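Local atomic coordinates of alpha-Amylase (PDB entry 2B5D), a protein that belongs to glycosyl hydrolase family 57 and builds its core from a mainly parallel beta-sheet surrounded by helices. Residues Phe31-Thr35 with Glu36-Pro40; Leu65-Arg68 with Asp69-Glu72; Gly122-Leu125 with Glu126-Lys130. All coordinates share one frame; numbering follows the deposited sequence.

Contact 1 of 3, residues Phe31-Thr35 with Glu36-Pro40; sequences FEAIT and ETYIP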
ATOM      1  N   PHE A  31      -6.752  -4.506 -26.825  1.00 67.07           N
ATOM      2  CA  PHE A  31      -7.414  -3.646 -27.797  1.00 66.06           C
ATOM      3  C   PHE A  31      -6.491  -2.631 -28.474  1.00 64.10           C
ATOM      4  O   PHE A  31      -6.585  -2.411 -29.684  1.00 63.36           O
ATOM      5  CB  PHE A  31      -8.623  -2.960 -27.161  1.00 67.39           C
ATOM      6  CG  PHE A  31      -9.627  -3.914 -26.582  1.00 69.23           C
ATOM      7  CD1 PHE A  31     -10.411  -3.533 -25.489  1.00 72.39           C
ATOM      8  CD2 PHE A  31      -9.791  -5.199 -27.121  1.00 71.06           C
ATOM      9  CE1 PHE A  31     -11.361  -4.428 -24.937  1.00 73.47           C
ATOM     10  CE2 PHE A  31     -10.725  -6.091 -26.590  1.00 71.42           C
ATOM     11  CZ  PHE A  31     -11.514  -5.711 -25.497  1.00 71.41           C
ATOM     12  N   GLU A  32      -5.616  -2.015 -27.697  1.00 62.61           N
ATOM     13  CA  GLU A  32      -4.579  -1.150 -28.247  1.00 62.87           C
ATOM     14  C   GLU A  32      -3.612  -1.921 -29.162  1.00 61.18           C
ATOM     15  O   GLU A  32      -3.300  -1.456 -30.260  1.00 60.15           O
ATOM     16  CB  GLU A  32      -3.801  -0.466 -27.119  1.00 63.05           C
ATOM     17  CG  GLU A  32      -4.594   0.551 -26.274  1.00 65.64           C
ATOM     18  CD  GLU A  32      -3.935   0.856 -24.904  1.00 66.73           C
ATOM     19  OE1 GLU A  32      -4.341   1.852 -24.253  1.00 70.94           O
ATOM     20  OE2 GLU A  32      -3.014   0.109 -24.482  1.00 71.02           O
ATOM     21  N   ALA A  33      -3.153  -3.108 -28.723  1.00 60.13           N
ATOM     22  CA  ALA A  33      -2.312  -3.974 -29.590  1.00 58.85           C
ATOM     23  C   ALA A  33      -2.980  -4.319 -30.917  1.00 58.07           C
ATOM     24  O   ALA A  33      -2.345  -4.244 -31.954  1.00 57.76           O
ATOM     25  CB  ALA A  33      -1.876  -5.203 -28.874  1.00 58.34           C
ATOM     26  N   ILE A  34      -4.272  -4.633 -30.896  1.00 58.04           N
ATOM     27  CA  ILE A  34      -5.011  -4.945 -32.140  1.00 58.37           C
ATOM     28  C   ILE A  34      -5.083  -3.716 -33.038  1.00 58.50           C
ATOM     29  O   ILE A  34      -4.871  -3.790 -34.253  1.00 58.54           O
ATOM     30  CB  ILE A  34      -6.458  -5.477 -31.861  1.00 57.64           C
ATOM     31  CG1 ILE A  34      -6.427  -6.728 -30.993  1.00 58.53           C
ATOM     32  CG2 ILE A  34      -7.155  -5.822 -33.139  1.00 57.91           C
ATOM     33  CD1 ILE A  34      -7.805  -7.331 -30.710  1.00 58.86           C
ATOM     34  N   THR A  35      -5.365  -2.571 -32.419  1.00 59.41           N
ATOM     35  CA  THR A  35      -5.598  -1.324 -33.148  1.00 58.80           C
ATOM     36  C   THR A  35      -4.299  -0.755 -33.672  1.00 59.09           C
ATOM     37  O   THR A  35      -4.208  -0.403 -34.845  1.00 58.36           O
ATOM     38  CB  THR A  35      -6.358  -0.287 -32.263  1.00 58.96           C
ATOM     39  OG1 THR A  35      -7.643  -0.815 -31.925  1.00 59.00           O
ATOM     40  CG2 THR A  35      -6.550   1.047 -32.986  1.00 57.07           C
ATOM     41  N   GLU A  36      -3.295  -0.691 -32.800  1.00 59.60           N
ATOM     42  CA  GLU A  36      -2.016  -0.047 -33.109  1.00 60.21           C
ATOM     43  C   GLU A  36      -1.055  -0.922 -33.907  1.00 59.28           C
ATOM     44  O   GLU A  36      -0.274  -0.411 -34.721  1.00 60.05           O
ATOM     45  CB  GLU A  36      -1.320   0.373 -31.813  1.00 61.15           C
ATOM     46  CG  GLU A  36      -2.167   1.209 -30.844  1.00 67.05           C
ATOM     47  CD  GLU A  36      -1.949   2.717 -30.958  1.00 74.31           C
ATOM     48  OE1 GLU A  36      -2.375   3.426 -30.002  1.00 78.26           O
ATOM     49  OE2 GLU A  36      -1.357   3.197 -31.973  1.00 76.03           O
ATOM     50  N   THR A  37      -1.081  -2.235 -33.668  1.00 58.25           N
ATOM     51  CA  THR A  37      -0.090  -3.133 -34.278  1.00 56.09           C
ATOM     52  C   THR A  37      -0.651  -4.211 -35.186  1.00 55.36           C
ATOM     53  O   THR A  37      -0.298  -4.246 -36.333  1.00 54.76           O
ATOM     54  CB  THR A  37       0.852  -3.746 -33.206  1.00 55.98           C
ATOM     55  OG1 THR A  37       1.411  -2.698 -32.415  1.00 54.00           O
ATOM     56  CG2 THR A  37       1.994  -4.524 -33.861  1.00 55.60           C
ATOM     57  N   TYR A  38      -1.524  -5.090 -34.693  1.00 55.36           N
ATOM     58  CA  TYR A  38      -1.902  -6.266 -35.495  1.00 55.47           C
ATOM     59  C   TYR A  38      -2.686  -5.977 -36.793  1.00 56.37           C
ATOM     60  O   TYR A  38      -2.388  -6.558 -37.853  1.00 56.31           O
ATOM     61  CB  TYR A  38      -2.612  -7.330 -34.656  1.00 54.60           C
ATOM     62  CG  TYR A  38      -1.952  -7.605 -33.339  1.00 52.51           C
ATOM     63  CD1 TYR A  38      -0.572  -7.690 -33.227  1.00 52.22           C
ATOM     64  CD2 TYR A  38      -2.710  -7.779 -32.200  1.00 51.32           C
ATOM     65  CE1 TYR A  38       0.035  -7.933 -32.007  1.00 50.56           C
ATOM     66  CE2 TYR A  38      -2.115  -8.035 -30.977  1.00 53.26           C
ATOM     67  CZ  TYR A  38      -0.737  -8.097 -30.885  1.00 52.62           C
ATOM     68  OH  TYR A  38      -0.153  -8.337 -29.641  1.00 52.66           O
ATOM     69  N   ILE A  39      -3.672  -5.086 -36.732  1.00 57.15           N
ATOM     70  CA  ILE A  39      -4.425  -4.740 -37.959  1.00 57.78           C
ATOM     71  C   ILE A  39      -3.612  -3.869 -38.946  1.00 57.80           C
ATOM     72  O   ILE A  39      -3.653  -4.111 -40.144  1.00 57.22           O
ATOM     73  CB  ILE A  39      -5.852  -4.159 -37.632  1.00 58.06           C
ATOM     74  CG1 ILE A  39      -6.793  -5.281 -37.174  1.00 58.76           C
ATOM     75  CG2 ILE A  39      -6.453  -3.380 -38.828  1.00 57.53           C
ATOM     76  CD1 ILE A  39      -8.098  -4.791 -36.463  1.00 58.28           C
ATOM     77  N   PRO A  40      -2.890  -2.840 -38.453  1.00 58.03           N
ATOM     78  CA  PRO A  40      -1.983  -2.099 -39.345  1.00 58.73           C
ATOM     79  C   PRO A  40      -0.904  -2.972 -40.030  1.00 59.50           C
ATOM     80  O   PRO A  40      -0.485  -2.641 -41.123  1.00 59.93           O
ATOM     81  CB  PRO A  40      -1.316  -1.087 -38.409  1.00 58.63           C
ATOM     82  CG  PRO A  40      -2.284  -0.888 -37.316  1.00 58.11           C
ATOM     83  CD  PRO A  40      -2.913  -2.253 -37.107  1.00 58.29           C
TER

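Contact 2 of 3, residues Leu65-Arg68 with Asp69-Glu72; sequences LSSR and DLQE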
ATOM      1  N   LEU A  65      -7.356 -13.740 -29.354  1.00 54.81           N
ATOM      2  CA  LEU A  65      -7.861 -13.176 -30.590  1.00 56.06           C
ATOM      3  C   LEU A  65      -9.000 -13.971 -31.175  1.00 58.11           C
ATOM      4  O   LEU A  65      -9.835 -13.446 -31.917  1.00 58.30           O
ATOM      5  CB  LEU A  65      -6.736 -13.079 -31.615  1.00 55.66           C
ATOM      6  CG  LEU A  65      -5.677 -12.021 -31.338  1.00 54.94           C
ATOM      7  CD1 LEU A  65      -4.612 -12.089 -32.409  1.00 53.77           C
ATOM      8  CD2 LEU A  65      -6.333 -10.665 -31.307  1.00 51.39           C
ATOM      9  N   SER A  66      -9.002 -15.267 -30.888  1.00 61.15           N
ATOM     10  CA  SER A  66     -10.035 -16.158 -31.386  1.00 62.92           C
ATOM     11  C   SER A  66     -11.275 -16.170 -30.488  1.00 65.14           C
ATOM     12  O   SER A  66     -12.350 -16.561 -30.950  1.00 66.14           O
ATOM     13  CB  SER A  66      -9.482 -17.575 -31.527  1.00 62.56           C
ATOM     14  OG  SER A  66      -9.298 -18.154 -30.254  1.00 62.79           O
ATOM     15  N   SER A  67     -11.131 -15.768 -29.227  1.00 67.63           N
ATOM     16  CA  SER A  67     -12.261 -15.745 -28.285  1.00 71.16           C
ATOM     17  C   SER A  67     -13.352 -14.781 -28.719  1.00 73.00           C
ATOM     18  O   SER A  67     -13.153 -13.561 -28.671  1.00 73.58           O
ATOM     19  CB  SER A  67     -11.811 -15.343 -26.885  1.00 71.03           C
ATOM     20  OG  SER A  67     -12.923 -14.818 -26.167  1.00 72.08           O
ATOM     21  N   ARG A  68     -14.502 -15.305 -29.127  1.00 75.59           N
ATOM     22  CA  ARG A  68     -15.516 -14.422 -29.741  1.00 78.77           C
ATOM     23  C   ARG A  68     -16.310 -13.507 -28.789  1.00 78.75           C
ATOM     24  O   ARG A  68     -17.141 -12.727 -29.234  1.00 79.46           O
ATOM     25  CB  ARG A  68     -16.402 -15.125 -30.788  1.00 78.44           C
ATOM     26  CG  ARG A  68     -17.245 -16.297 -30.325  1.00 80.81           C
ATOM     27  CD  ARG A  68     -18.453 -16.500 -31.283  1.00 82.39           C
ATOM     28  NE  ARG A  68     -18.241 -15.877 -32.607  1.00 90.76           N
ATOM     29  CZ  ARG A  68     -17.579 -16.431 -33.633  1.00 92.25           C
ATOM     30  NH1 ARG A  68     -17.040 -17.649 -33.514  1.00 92.75           N
ATOM     31  NH2 ARG A  68     -17.449 -15.758 -34.778  1.00 91.97           N
ATOM     32  N   ASP A  69     -16.003 -13.572 -27.499  1.00 79.55           N
ATOM     33  CA  ASP A  69     -16.453 -12.553 -26.551  1.00 80.18           C
ATOM     34  C   ASP A  69     -15.524 -11.329 -26.524  1.00 79.96           C
ATOM     35  O   ASP A  69     -15.997 -10.195 -26.362  1.00 79.90           O
ATOM     36  CB  ASP A  69     -16.637 -13.159 -25.163  1.00 80.64           C
ATOM     37  CG  ASP A  69     -17.434 -14.462 -25.212  1.00 83.51           C
ATOM     38  OD1 ASP A  69     -18.616 -14.460 -24.782  1.00 85.53           O
ATOM     39  OD2 ASP A  69     -16.889 -15.482 -25.723  1.00 86.16           O
ATOM     40  N   LEU A  70     -14.217 -11.555 -26.701  1.00 79.55           N
ATOM     41  CA  LEU A  70     -13.249 -10.464 -26.857  1.00 79.15           C
ATOM     42  C   LEU A  70     -13.460  -9.715 -28.173  1.00 78.99           C
ATOM     43  O   LEU A  70     -13.351  -8.490 -28.225  1.00 79.25           O
ATOM     44  CB  LEU A  70     -11.805 -10.970 -26.731  1.00 79.14           C
ATOM     45  CG  LEU A  70     -10.987 -10.871 -25.421  1.00 79.48           C
ATOM     46  CD1 LEU A  70     -11.734 -10.329 -24.180  1.00 79.02           C
ATOM     47  CD2 LEU A  70     -10.286 -12.208 -25.082  1.00 78.22           C
ATOM     48  N   GLN A  71     -13.793 -10.440 -29.231  1.00 78.60           N
ATOM     49  CA  GLN A  71     -14.064  -9.810 -30.516  1.00 78.77           C
ATOM     50  C   GLN A  71     -15.273  -8.859 -30.439  1.00 78.70           C
ATOM     51  O   GLN A  71     -15.247  -7.756 -31.010  1.00 78.64           O
ATOM     52  CB  GLN A  71     -14.284 -10.876 -31.591  1.00 78.75           C
ATOM     53  CG  GLN A  71     -13.229 -11.974 -31.614  1.00 79.57           C
ATOM     54  CD  GLN A  71     -13.545 -13.093 -32.600  1.00 79.66           C
ATOM     55  OE1 GLN A  71     -12.682 -13.922 -32.908  1.00 80.51           O
ATOM     56  NE2 GLN A  71     -14.778 -13.120 -33.102  1.00 79.18           N
ATOM     57  N   GLU A  72     -16.321  -9.300 -29.732  1.00 78.42           N
ATOM     58  CA  GLU A  72     -17.517  -8.486 -29.457  1.00 77.80           C
ATOM     59  C   GLU A  72     -17.188  -7.237 -28.629  1.00 76.75           C
ATOM     60  O   GLU A  72     -17.568  -6.127 -29.011  1.00 77.09           O
ATOM     61  CB  GLU A  72     -18.607  -9.337 -28.789  1.00 78.06           C
ATOM     62  CG  GLU A  72     -19.375 -10.199 -29.798  1.00 78.24           C
ATOM     63  CD  GLU A  72     -20.283 -11.272 -29.179  1.00 78.35           C
ATOM     64  OE1 GLU A  72     -20.807 -12.088 -29.976  1.00 79.86           O
ATOM     65  OE2 GLU A  72     -20.478 -11.311 -27.934  1.00 76.75           O
TER

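Contact 3 of 3, residues Gly122-Leu125 with Glu126-Lys130; sequences GNIL and EGFKK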
ATOM      1  N   GLY A 122     -14.193 -10.633 -37.547  1.00 72.41           N
ATOM      2  CA  GLY A 122     -13.553 -10.390 -36.268  1.00 71.11           C
ATOM      3  C   GLY A 122     -12.542 -11.411 -35.775  1.00 70.41           C
ATOM      4  O   GLY A 122     -12.156 -11.372 -34.601  1.00 70.53           O
ATOM      5  N   ASN A 123     -12.132 -12.345 -36.632  1.00 70.01           N
ATOM      6  CA  ASN A 123     -10.960 -13.163 -36.315  1.00 69.57           C
ATOM      7  C   ASN A 123      -9.822 -12.856 -37.267  1.00 68.96           C
ATOM      8  O   ASN A 123      -9.817 -13.277 -38.424  1.00 68.58           O
ATOM      9  CB  ASN A 123     -11.214 -14.679 -36.203  1.00 69.90           C
ATOM     10  CG  ASN A 123     -10.060 -15.413 -35.439  1.00 69.82           C
ATOM     11  OD1 ASN A 123     -10.160 -16.597 -35.122  1.00 68.79           O
ATOM     12  ND2 ASN A 123      -8.983 -14.683 -35.129  1.00 67.27           N
ATOM     13  N   ILE A 124      -8.865 -12.106 -36.736  1.00 67.69           N
ATOM     14  CA  ILE A 124      -7.811 -11.524 -37.534  1.00 66.65           C
ATOM     15  C   ILE A 124      -6.679 -12.538 -37.729  1.00 66.25           C
ATOM     16  O   ILE A 124      -5.801 -12.320 -38.543  1.00 65.99           O
ATOM     17  CB  ILE A 124      -7.327 -10.175 -36.930  1.00 66.33           C
ATOM     18  CG1 ILE A 124      -6.692 -10.392 -35.553  1.00 65.64           C
ATOM     19  CG2 ILE A 124      -8.487  -9.158 -36.882  1.00 64.84           C
ATOM     20  CD1 ILE A 124      -6.020  -9.175 -34.991  1.00 66.79           C
ATOM     21  N   LEU A 125      -6.743 -13.639 -36.981  1.00 65.59           N
ATOM     22  CA  LEU A 125      -5.917 -14.815 -37.196  1.00 65.69           C
ATOM     23  C   LEU A 125      -6.078 -15.387 -38.602  1.00 66.62           C
ATOM     24  O   LEU A 125      -5.108 -15.908 -39.192  1.00 66.51           O
ATOM     25  CB  LEU A 125      -6.222 -15.909 -36.165  1.00 64.71           C
ATOM     26  CG  LEU A 125      -5.707 -15.660 -34.750  1.00 62.30           C
ATOM     27  CD1 LEU A 125      -5.936 -16.866 -33.878  1.00 61.34           C
ATOM     28  CD2 LEU A 125      -4.237 -15.257 -34.733  1.00 61.29           C
ATOM     29  N   GLU A 126      -7.303 -15.293 -39.117  1.00 66.79           N
ATOM     30  CA  GLU A 126      -7.637 -15.673 -40.477  1.00 68.28           C
ATOM     31  C   GLU A 126      -6.811 -14.842 -41.469  1.00 66.95           C
ATOM     32  O   GLU A 126      -6.338 -15.368 -42.480  1.00 67.40           O
ATOM     33  CB  GLU A 126      -9.148 -15.498 -40.681  1.00 67.91           C
ATOM     34  CG  GLU A 126      -9.683 -15.785 -42.077  1.00 71.66           C
ATOM     35  CD  GLU A 126     -11.226 -15.673 -42.147  1.00 72.93           C
ATOM     36  OE1 GLU A 126     -11.733 -14.633 -42.669  1.00 79.16           O
ATOM     37  OE2 GLU A 126     -11.928 -16.609 -41.657  1.00 77.35           O
ATOM     38  N   GLY A 127      -6.618 -13.559 -41.167  1.00 65.92           N
ATOM     39  CA  GLY A 127      -5.763 -12.690 -41.980  1.00 64.73           C
ATOM     40  C   GLY A 127      -4.292 -13.082 -41.943  1.00 64.49           C
ATOM     41  O   GLY A 127      -3.618 -13.133 -42.960  1.00 64.54           O
ATOM     42  N   PHE A 128      -3.779 -13.359 -40.759  1.00 64.06           N
ATOM     43  CA  PHE A 128      -2.407 -13.803 -40.636  1.00 64.02           C
ATOM     44  C   PHE A 128      -2.182 -15.168 -41.296  1.00 64.28           C
ATOM     45  O   PHE A 128      -1.106 -15.428 -41.853  1.00 63.48           O
ATOM     46  CB  PHE A 128      -1.968 -13.803 -39.162  1.00 63.06           C
ATOM     47  CG  PHE A 128      -1.724 -12.428 -38.623  1.00 62.21           C
ATOM     48  CD1 PHE A 128      -2.699 -11.779 -37.844  1.00 61.25           C
ATOM     49  CD2 PHE A 128      -0.534 -11.758 -38.914  1.00 60.56           C
ATOM     50  CE1 PHE A 128      -2.472 -10.474 -37.338  1.00 59.81           C
ATOM     51  CE2 PHE A 128      -0.299 -10.467 -38.415  1.00 59.47           C
ATOM     52  CZ  PHE A 128      -1.271  -9.822 -37.632  1.00 59.40           C
ATOM     53  N   LYS A 129      -3.194 -16.023 -41.211  1.00 64.88           N
ATOM     54  CA  LYS A 129      -3.138 -17.366 -41.774  1.00 66.33           C
ATOM     55  C   LYS A 129      -2.994 -17.269 -43.293  1.00 66.78           C
ATOM     56  O   LYS A 129      -2.227 -18.014 -43.915  1.00 66.44           O
ATOM     57  CB  LYS A 129      -4.404 -18.131 -41.385  1.00 66.10           C
ATOM     58  CG  LYS A 129      -4.477 -19.550 -41.859  1.00 68.31           C
ATOM     59  CD  LYS A 129      -5.837 -20.161 -41.496  1.00 71.97           C
ATOM     60  CE  LYS A 129      -5.925 -21.612 -41.945  1.00 74.69           C
ATOM     61  NZ  LYS A 129      -7.334 -22.052 -42.109  1.00 75.44           N
ATOM     62  N   LYS A 130      -3.709 -16.300 -43.861  1.00 67.78           N
ATOM     63  CA  LYS A 130      -3.786 -16.102 -45.302  1.00 68.53           C
ATOM     64  C   LYS A 130      -2.458 -15.606 -45.872  1.00 68.72           C
ATOM     65  O   LYS A 130      -2.081 -15.952 -46.989  1.00 69.86           O
ATOM     66  CB  LYS A 130      -4.950 -15.164 -45.618  1.00 68.08           C
ATOM     67  CG  LYS A 130      -4.946 -14.528 -46.978  1.00 69.92           C
ATOM     68  CD  LYS A 130      -6.162 -13.641 -47.158  1.00 72.25           C
ATOM     69  CE  LYS A 130      -5.774 -12.283 -47.716  1.00 73.85           C
ATOM     70  NZ  LYS A 130      -5.594 -11.321 -46.603  1.00 75.72           N
TER

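Contact 1 of 3, residues Phe31-Thr35 with Glu36-Pro40
Between Ala-33 and Tyr-38 the helix 27-47 widens into a pi-type turn and then kinks, so that the short axes of 31-35 and 36-40 diverge by 37°. Ordinary helical bonding still runs from Glu-36 N to Glu-32 O (2.7 Å). Ala-33 O then serves two donors: Thr-37 N, four residues on, comes in from above the carbonyl plane, whereas Tyr-38 N, five residues on, lies in that plane at 3.0 Å and gives the straighter bond. Ile-39 N keeps the wider spacing by bonding to Ile-34 O at 3.0 Å. Thr-35 O meets no amide hydrogen at Pro-40, which has none; instead Pro-40 CG presses against Thr-35 O at 3.2 Å, and here the helix bends.

The side chains follow this backbone. With CG beside its own backbone N (chi1 -45°), the Tyr-38 ring folds back over the preceding turn. One face lies on Ala-33 O, which stands 3.5 Å from the ring plane and is offset toward the rim, while CE2 touches Ala-33 CB at 3.5 Å. Ile-34 divides its branches: CG1 meets Tyr-38 CD2, the two side chains crossing at about a right angle, and CG2 packs on Ile-39 CD1 at 3.6 Å. Glu-36, bent at chi2, lays its CG against Glu-32 O (3.0 Å). The carboxylate of Glu-32 leads away to a salt bridge with Arg-28.

The widened turn is enclosed by several elements of the fold. Helix 68-91 supplies Tyr-74, which packs on Ile-34 and Ile-39 and whose OH shares a hydrogen bond with Thr-35 OG1. Helix 97-119 covers Ile-39 with Ile-113, Val-116 and Phe-117, and His-355 of helix 352-356 touches Glu-32, Glu-36 and Thr-37.

Contact 2 of 3, residues Leu65-Arg68 with Asp69-Glu72
Ser-67 O receives Gln-71 N at 3.2 Å, with an N-H...O angle of 157° and the donor in the carbonyl plane. Leu-70 N reaches the same oxygen at 3.0 Å, but the bond is weak because its N-H points well off line. Together they close the first turn of helix 68-91, just after helix 59-66 has ended.

Around this oxygen the Gln-71 side chain doubles back over the junction. Its CG stands 3.3 Å from Ser-67 O, and the chain, extended beyond CG, carries CD to within 3.7 Å of Arg-68 CA, bringing the amide alongside the last turn of the earlier helix. One end of the amide comes over a face of the Arg-68 guanidinium, the planes 76° apart, so the two groups do not stack in parallel. Leu-70 CD2 rests on Ser-67 CB at 3.9 Å. Along the outer side Glu-72 CG meets Arg-68 O at 3.4 Å; its carboxylate stays clear of the guanidinium, whose NH2 makes a long, weak ion pair with Asp-121.

Acidic Asp-69 and Glu-72 in the opening turn probably suit the positive end of the helix dipole, while the buried Gln-71 amide brings a polar group up against the backbone of the helix-to-helix corner.

Contact 3 of 3, residues Gly122-Leu125 with Glu126-Lys130
Ile-124 O takes Phe-128 N at 3.2 Å with an N-H...O angle of 158°, and Gly-127 N makes a second, weak bond to it. One residue on, Leu-125 O receives Lys-129 N at 2.8 Å, the regular spacing of an alpha helix. Ahead of both, Asn-123 O accepts Glu-126 N at 3.3 Å from well above the carbonyl plane, 54° out of it. The three carbonyls thus lead the loop into helix 125-134 step by step, the bonds shortening as the helix takes hold.

Phe-128 carries the side-chain part of the contact. Its CG lies beside its own backbone N (chi1 -74°), which brings the ring back toward the loop. CD1 approaches Ile-124 O to 3.2 Å, and Leu-125 CA sits at the ring edge near its plane. Beyond the carbonyl, CE1 comes only loosely near Ile-124 CD1, at 4.4 Å. Aliphatic carbons press on the other two acceptors: Glu-126 CB stands 3.2 Å from Asn-123 O, and Lys-129 CB the same distance from Leu-125 O. From there the Glu-126 and Lys-129 chains run out extended, away from Gly-122-Leu-125.

Further out, Gly-122 has positive phi, a conformation that favours glycine, where the chain turns between helix 97-119 and this one. Lys-130 NZ reaches back to hydrogen-bond Tyr-120 OH, at the start of the loop. On the buried side Ile-124 packs on Ile-34, Tyr-38 and Leu-42 of helix 27-47, and Leu-125 on Met-62 and Leu-65 of helix 59-66. Phe-128 touches Leu-42 as well and lies on Met-55 and Ile-57, so the first turn of helix 125-134 is seated between two helices and strand 53-57 of the sheet.

Overall arrangement
All three contacts are local; their centres lie about 13 to 14 Å apart, and each touches the other two. Contact 1 is the buried one, a distortion within a single helix; contacts 2 and 3 are partly buried helix starts whose outer sides carry charged residues. Contact 1 joins contact 2 where Ile-34 CD1 meets Leu-65 CD2 at 3.7 Å, and contact 3 where Phe-128 CZ approaches Tyr-38 O at 3.5 Å. Contacts 2 and 3 adjoin through Gln-71, Gly-122 and Asn-123, a more polar seam. Each has a carbonyl shared by two donors, both ordinary bonds at the widened turn of contact 1, one of them weak at the helix starts of contacts 2 and 3.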